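Local coordinates for protein predicted phosphatase, HAD family (PDB 3MC1) that probably removes phosphate groups from its substrate as a metal-dependent hydrolase of the haloacid dehalogenase superfamily, at residues L51-F55 with A66-I70; R74-K78 with K111-F115. All coordinates share one frame; numbering follows the deposited sequence.

Contact 1: residues L51-F55 with A66-I70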
ATOM      1  N   LEU A  51      -6.195   0.877   8.701  1.00 18.32           N
ATOM      2  CA  LEU A  51      -7.402   0.208   9.184  1.00 20.14           C
ATOM      3  C   LEU A  51      -8.252   1.116  10.067  1.00 20.74           C
ATOM      4  O   LEU A  51      -9.479   1.145   9.948  1.00 19.92           O
ATOM      5  CB  LEU A  51      -7.046  -1.054   9.980  1.00 20.05           C
ATOM      6  CG  LEU A  51      -6.479  -2.230   9.190  1.00 20.96           C
ATOM      7  CD1 LEU A  51      -6.195  -3.378  10.133  1.00 18.98           C
ATOM      8  CD2 LEU A  51      -7.467  -2.647   8.104  1.00 22.04           C
ATOM      9  N   LYS A  52      -7.597   1.852  10.959  1.00 23.14           N
ATOM     10  CA  LYS A  52      -8.314   2.726  11.876  1.00 24.73           C
ATOM     11  C   LYS A  52      -9.239   3.670  11.127  1.00 25.06           C
ATOM     12  O   LYS A  52     -10.425   3.756  11.428  1.00 24.86           O
ATOM     13  CB  LYS A  52      -7.328   3.528  12.731  1.00 27.15           C
ATOM     14  CG  LYS A  52      -7.985   4.336  13.833  1.00 29.85           C
ATOM     15  CD  LYS A  52      -6.949   5.012  14.714  1.00 33.65           C
ATOM     16  CE  LYS A  52      -6.096   3.997  15.478  1.00 35.76           C
ATOM     17  NZ  LYS A  52      -5.020   4.663  16.283  1.00 35.35           N
ATOM     18  N   THR A  53      -8.694   4.371  10.140  1.00 24.84           N
ATOM     19  CA  THR A  53      -9.492   5.311   9.360  1.00 25.30           C
ATOM     20  C   THR A  53     -10.709   4.601   8.752  1.00 24.48           C
ATOM     21  O   THR A  53     -11.822   5.142   8.742  1.00 23.91           O
ATOM     22  CB  THR A  53      -8.644   5.952   8.224  1.00 23.97           C
ATOM     23  OG1 THR A  53      -8.498   5.025   7.142  1.00 27.66           O
ATOM     24  CG2 THR A  53      -7.265   6.296   8.734  1.00 23.57           C
ATOM     25  N   SER A  54     -10.504   3.376   8.271  1.00 23.91           N
ATOM     26  CA  SER A  54     -11.580   2.608   7.650  1.00 22.90           C
ATOM     27  C   SER A  54     -12.662   2.123   8.623  1.00 23.40           C
ATOM     28  O   SER A  54     -13.848   2.247   8.335  1.00 21.84           O
ATOM     29  CB  SER A  54     -10.998   1.414   6.882  1.00 25.72           C
ATOM     30  OG  SER A  54     -10.202   1.843   5.780  1.00 23.21           O
ATOM     31  N   PHE A  55     -12.265   1.568   9.764  1.00 22.51           N
ATOM     32  CA  PHE A  55     -13.252   1.093  10.737  1.00 23.53           C
ATOM     33  C   PHE A  55     -14.084   2.265  11.264  1.00 25.66           C
ATOM     34  O   PHE A  55     -15.293   2.144  11.471  1.00 25.35           O
ATOM     35  CB  PHE A  55     -12.566   0.368  11.901  1.00 23.32           C
ATOM     36  CG  PHE A  55     -12.238  -1.077  11.614  1.00 21.45           C
ATOM     37  CD1 PHE A  55     -13.242  -1.974  11.257  1.00 19.33           C
ATOM     38  CD2 PHE A  55     -10.923  -1.540  11.708  1.00 21.99           C
ATOM     39  CE1 PHE A  55     -12.946  -3.313  10.998  1.00 20.44           C
ATOM     40  CE2 PHE A  55     -10.617  -2.876  11.453  1.00 20.66           C
ATOM     41  CZ  PHE A  55     -11.629  -3.766  11.097  1.00 20.91           C
ATOM     42  N   ALA A  66     -12.176   1.221  17.363  1.00 25.96           N
ATOM     43  CA  ALA A  66     -11.507   0.881  16.115  1.00 24.85           C
ATOM     44  C   ALA A  66     -10.223   0.137  16.460  1.00 23.64           C
ATOM     45  O   ALA A  66      -9.804  -0.776  15.746  1.00 24.71           O
ATOM     46  CB  ALA A  66     -11.194   2.146  15.318  1.00 24.86           C
ATOM     47  N   THR A  67      -9.609   0.527  17.568  1.00 22.22           N
ATOM     48  CA  THR A  67      -8.378  -0.108  18.011  1.00 25.25           C
ATOM     49  C   THR A  67      -8.628  -1.559  18.404  1.00 24.91           C
ATOM     50  O   THR A  67      -7.779  -2.426  18.189  1.00 23.98           O
ATOM     51  CB  THR A  67      -7.773   0.642  19.200  1.00 25.64           C
ATOM     52  OG1 THR A  67      -7.430   1.969  18.789  1.00 28.78           O
ATOM     53  CG2 THR A  67      -6.525  -0.066  19.697  1.00 28.50           C
ATOM     54  N   VAL A  68      -9.799  -1.818  18.979  1.00 24.94           N
ATOM     55  CA  VAL A  68     -10.156  -3.173  19.386  1.00 24.60           C
ATOM     56  C   VAL A  68     -10.365  -3.994  18.127  1.00 22.12           C
ATOM     57  O   VAL A  68      -9.900  -5.135  18.028  1.00 22.10           O
ATOM     58  CB  VAL A  68     -11.460  -3.192  20.223  1.00 26.40           C
ATOM     59  CG1 VAL A  68     -11.918  -4.634  20.444  1.00 26.52           C
ATOM     60  CG2 VAL A  68     -11.224  -2.509  21.559  1.00 28.15           C
ATOM     61  N   ALA A  69     -11.070  -3.392  17.170  1.00 19.46           N
ATOM     62  CA  ALA A  69     -11.356  -4.023  15.894  1.00 18.75           C
ATOM     63  C   ALA A  69     -10.062  -4.361  15.150  1.00 19.32           C
ATOM     64  O   ALA A  69      -9.968  -5.399  14.491  1.00 18.51           O
ATOM     65  CB  ALA A  69     -12.217  -3.098  15.045  1.00 16.36           C
ATOM     66  N   ILE A  70      -9.072  -3.479  15.253  1.00 17.72           N
ATOM     67  CA  ILE A  70      -7.791  -3.700  14.588  1.00 16.82           C
ATOM     68  C   ILE A  70      -7.109  -4.921  15.196  1.00 17.50           C
ATOM     69  O   ILE A  70      -6.510  -5.725  14.485  1.00 17.89           O
ATOM     70  CB  ILE A  70      -6.878  -2.450  14.719  1.00 15.86           C
ATOM     71  CG1 ILE A  70      -7.419  -1.330  13.823  1.00 15.56           C
ATOM     72  CG2 ILE A  70      -5.442  -2.797  14.343  1.00 14.25           C
ATOM     73  CD1 ILE A  70      -6.699   0.018  13.987  1.00 16.72           C
TER
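A69 sets its CB squarely on one face of the F55 ring, 3.8 Å from the centroid and only 5° off the ring normal, a CH-pi contact in which the methyl lies about equally far from all six ring carbons. At the root of the same side chain F55 CB meets A66 CB at 4.1 Å, so the two alanines, one helical turn apart, receive the phenylalanine along its length. I70 closes in next to them. Its CG1 is 3.9 Å from L51 CB and approaches F55 CD2 obliquely, while its CD1 reaches past to within 3.8 Å of K52 CB. With CG1 anti to the carbonyl carbon (chi1 -72°), the ethyl arm of I70 is carried into the groove between L51, K52 and F55. K52 borders this apolar patch: its CG passes A66 CB, and farther out its CE runs alongside T67, 4.1 Å from OG1. No hydrogen bond joins the two segments, and the polar ends are satisfied at the N-terminal end of the second helix, where K52 NZ forms a salt bridge with E63 and T67 OG1 bonds to the E63 carbonyl. The axes of segments 51-55 and 66-70 come within 9.1 Å at closest, crossing at 119°; beside the A69 methyl, F55 CE2 and CZ also lie close to A69 O. Both helices belong to the helical cap inserted after the first core strand, as in C1-type members of the superfamily. Helix 19-31 packs against F55 through V26, S29 and L30, and F46 meets its ring edge-to-face.

Contact 2: residues R74-K78 with K111-F115; sequences RDYFK and KPTVF
Here the helical cap meets the Rossmann-like core of the HAD fold, at the turn that leads from strand 104-109 into helix 113-122. The centre of the contact is an edge-to-face pair: the edge of F77 is directed at a face of F115, centroids 5.2 Å apart and planes at 65°. F77 CD2 stands 3.9 Å above the F115 plane, offset toward the rim, and V114 CG1 lies over the opposite face. R74 reaches F115 from the edge, CG being 3.9 Å from CE2; the arginine then runs on, extended from CG to NE, until NH2 comes 3.6 Å from P112 CG. P112 is the N-cap residue of helix 113-122. NH1 of R74 is hydrogen-bonded to the carbonyl of L137, a second tie from the cap to the core. K78 CB approaches the same ring obliquely, 4.0 Å from F115 CE1. Such a cap-core seam borders the active site in HAD enzymes, and K111 makes the connection concrete: its NZ forms a salt bridge with D12, a ligand of the bound sodium ion together with D10 and D167. A bend at chi3 (-138°) brings K111 CE to 3.4 Å from F77 CZ. The further turn at chi4 (62°) sets K111 NZ 3.6 Å from F77 CZ, and F77 also packs on I119 of helix 113-122.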
ATOM      1  N   ARG A  74      -5.974  -8.418  13.389  1.00 11.83           N
ATOM      2  CA  ARG A  74      -4.628  -8.978  13.461  1.00 13.30           C
ATOM      3  C   ARG A  74      -4.531 -10.404  13.981  1.00 15.91           C
ATOM      4  O   ARG A  74      -3.631 -11.135  13.579  1.00 13.18           O
ATOM      5  CB  ARG A  74      -3.721  -8.049  14.261  1.00 13.99           C
ATOM      6  CG  ARG A  74      -3.417  -6.767  13.489  1.00 14.32           C
ATOM      7  CD  ARG A  74      -2.695  -5.748  14.337  1.00 15.47           C
ATOM      8  NE  ARG A  74      -2.429  -4.520  13.592  1.00 15.00           N
ATOM      9  CZ  ARG A  74      -1.940  -3.413  14.140  1.00 16.64           C
ATOM     10  NH1 ARG A  74      -1.670  -3.383  15.438  1.00 17.82           N
ATOM     11  NH2 ARG A  74      -1.719  -2.338  13.396  1.00 15.96           N
ATOM     12  N   ASP A  75      -5.446 -10.802  14.867  1.00 16.11           N
ATOM     13  CA  ASP A  75      -5.442 -12.167  15.384  1.00 17.34           C
ATOM     14  C   ASP A  75      -5.491 -13.128  14.212  1.00 16.63           C
ATOM     15  O   ASP A  75      -4.846 -14.180  14.230  1.00 18.51           O
ATOM     16  CB  ASP A  75      -6.664 -12.446  16.273  1.00 21.01           C
ATOM     17  CG  ASP A  75      -6.741 -11.534  17.473  1.00 23.91           C
ATOM     18  OD1 ASP A  75      -5.683 -11.196  18.042  1.00 27.00           O
ATOM     19  OD2 ASP A  75      -7.872 -11.173  17.860  1.00 28.31           O
ATOM     20  N   TYR A  76      -6.275 -12.768  13.200  1.00 15.59           N
ATOM     21  CA  TYR A  76      -6.422 -13.592  12.013  1.00 15.41           C
ATOM     22  C   TYR A  76      -5.382 -13.278  10.928  1.00 14.47           C
ATOM     23  O   TYR A  76      -4.859 -14.183  10.275  1.00 12.00           O
ATOM     24  CB  TYR A  76      -7.815 -13.409  11.418  1.00 15.05           C
ATOM     25  CG  TYR A  76      -8.044 -14.235  10.175  1.00 17.91           C
ATOM     26  CD1 TYR A  76      -8.471 -15.565  10.257  1.00 19.38           C
ATOM     27  CD2 TYR A  76      -7.788 -13.704   8.908  1.00 17.30           C
ATOM     28  CE1 TYR A  76      -8.635 -16.343   9.106  1.00 20.55           C
ATOM     29  CE2 TYR A  76      -7.946 -14.466   7.761  1.00 17.89           C
ATOM     30  CZ  TYR A  76      -8.370 -15.783   7.861  1.00 21.52           C
ATOM     31  OH  TYR A  76      -8.535 -16.526   6.714  1.00 21.85           O
ATOM     32  N   PHE A  77      -5.104 -11.993  10.723  1.00 14.37           N
ATOM     33  CA  PHE A  77      -4.149 -11.589   9.690  1.00 12.79           C
ATOM     34  C   PHE A  77      -2.721 -12.055   9.925  1.00 14.19           C
ATOM     35  O   PHE A  77      -2.069 -12.561   9.015  1.00 13.38           O
ATOM     36  CB  PHE A  77      -4.139 -10.071   9.535  1.00 10.47           C
ATOM     37  CG  PHE A  77      -3.299  -9.600   8.385  1.00 12.51           C
ATOM     38  CD1 PHE A  77      -3.805  -9.633   7.094  1.00 12.09           C
ATOM     39  CD2 PHE A  77      -1.989  -9.166   8.586  1.00 12.37           C
ATOM     40  CE1 PHE A  77      -3.020  -9.242   6.010  1.00 15.81           C
ATOM     41  CE2 PHE A  77      -1.194  -8.771   7.503  1.00 13.07           C
ATOM     42  CZ  PHE A  77      -1.714  -8.812   6.218  1.00 12.15           C
ATOM     43  N   LYS A  78      -2.228 -11.884  11.143  1.00 15.07           N
ATOM     44  CA  LYS A  78      -0.857 -12.266  11.441  1.00 15.71           C
ATOM     45  C   LYS A  78      -0.563 -13.739  11.186  1.00 18.02           C
ATOM     46  O   LYS A  78       0.575 -14.104  10.883  1.00 18.12           O
ATOM     47  CB  LYS A  78      -0.528 -11.952  12.898  1.00 14.96           C
ATOM     48  CG  LYS A  78      -1.209 -12.905  13.881  1.00 16.43           C
ATOM     49  CD  LYS A  78      -1.033 -12.456  15.316  1.00 16.29           C
ATOM     50  CE  LYS A  78      -1.662 -13.459  16.291  1.00 16.45           C
ATOM     51  NZ  LYS A  78      -1.546 -12.996  17.706  1.00 17.16           N
ATOM     52  N   LYS A 111       0.553  -0.141   5.716  1.00 12.87           N
ATOM     53  CA  LYS A 111       0.505  -1.449   6.349  1.00 13.48           C
ATOM     54  C   LYS A 111       1.632  -1.515   7.385  1.00 13.30           C
ATOM     55  O   LYS A 111       2.703  -0.951   7.176  1.00 14.33           O
ATOM     56  CB  LYS A 111       0.686  -2.546   5.298  1.00 12.48           C
ATOM     57  CG  LYS A 111       0.535  -3.955   5.851  1.00 14.03           C
ATOM     58  CD  LYS A 111       0.828  -4.981   4.787  1.00 10.69           C
ATOM     59  CE  LYS A 111      -0.167  -6.130   4.848  1.00 16.31           C
ATOM     60  NZ  LYS A 111      -1.550  -5.643   4.582  1.00 12.77           N
ATOM     61  N   PRO A 112       1.401  -2.188   8.527  1.00 15.53           N
ATOM     62  CA  PRO A 112       2.482  -2.257   9.517  1.00 14.71           C
ATOM     63  C   PRO A 112       3.770  -2.813   8.901  1.00 14.52           C
ATOM     64  O   PRO A 112       3.725  -3.760   8.121  1.00 15.02           O
ATOM     65  CB  PRO A 112       1.909  -3.183  10.583  1.00 13.23           C
ATOM     66  CG  PRO A 112       0.448  -2.863  10.548  1.00 14.61           C
ATOM     67  CD  PRO A 112       0.169  -2.809   9.055  1.00 13.30           C
ATOM     68  N   THR A 113       4.908  -2.221   9.263  1.00 14.35           N
ATOM     69  CA  THR A 113       6.213  -2.650   8.762  1.00 15.74           C
ATOM     70  C   THR A 113       6.500  -4.123   9.054  1.00 16.81           C
ATOM     71  O   THR A 113       7.060  -4.836   8.220  1.00 15.65           O
ATOM     72  CB  THR A 113       7.358  -1.837   9.407  1.00 15.71           C
ATOM     73  OG1 THR A 113       7.070  -0.439   9.313  1.00 23.47           O
ATOM     74  CG2 THR A 113       8.671  -2.121   8.708  1.00 18.75           C
ATOM     75  N   VAL A 114       6.123  -4.580  10.240  1.00 16.80           N
ATOM     76  CA  VAL A 114       6.383  -5.961  10.620  1.00 16.14           C
ATOM     77  C   VAL A 114       5.708  -6.950   9.679  1.00 14.00           C
ATOM     78  O   VAL A 114       6.315  -7.948   9.289  1.00 14.19           O
ATOM     79  CB  VAL A 114       5.945  -6.224  12.086  1.00 16.68           C
ATOM     80  CG1 VAL A 114       4.484  -5.876  12.269  1.00 15.81           C
ATOM     81  CG2 VAL A 114       6.218  -7.679  12.451  1.00 18.33           C
ATOM     82  N   PHE A 115       4.458  -6.675   9.315  1.00 11.14           N
ATOM     83  CA  PHE A 115       3.733  -7.542   8.392  1.00 12.26           C
ATOM     84  C   PHE A 115       4.266  -7.389   6.966  1.00 11.39           C
ATOM     85  O   PHE A 115       4.428  -8.373   6.259  1.00  9.67           O
ATOM     86  CB  PHE A 115       2.234  -7.211   8.376  1.00 11.36           C
ATOM     87  CG  PHE A 115       1.549  -7.392   9.705  1.00 14.57           C
ATOM     88  CD1 PHE A 115       1.936  -8.412  10.577  1.00 15.09           C
ATOM     89  CD2 PHE A 115       0.487  -6.568  10.066  1.00 14.78           C
ATOM     90  CE1 PHE A 115       1.268  -8.606  11.787  1.00 17.12           C
ATOM     91  CE2 PHE A 115      -0.188  -6.757  11.276  1.00 14.71           C
ATOM     92  CZ  PHE A 115       0.204  -7.775  12.133  1.00 14.98           C
TER

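Helix 63-81 takes part in both contacts, using residues 66-70 to pack within the cap and residues 74-78 to reach across to the core domain. Both are partly buried, but contact 1, centred about 17 Å from the centre of the chain, is farther out than contact 2, at about 13 Å. Contact 1 joins two cap helices close in sequence and relies on aliphatic groups and small alanines around one aromatic ring. Contact 2 brings together parts 33 residues apart, pairing aromatic rings and adding R74 and K111, whose polar ends go to L137 and to D12 at the metal site, while exposed K78 touches only through CB. K52, beside contact 1, finds its partner E63 within the cap.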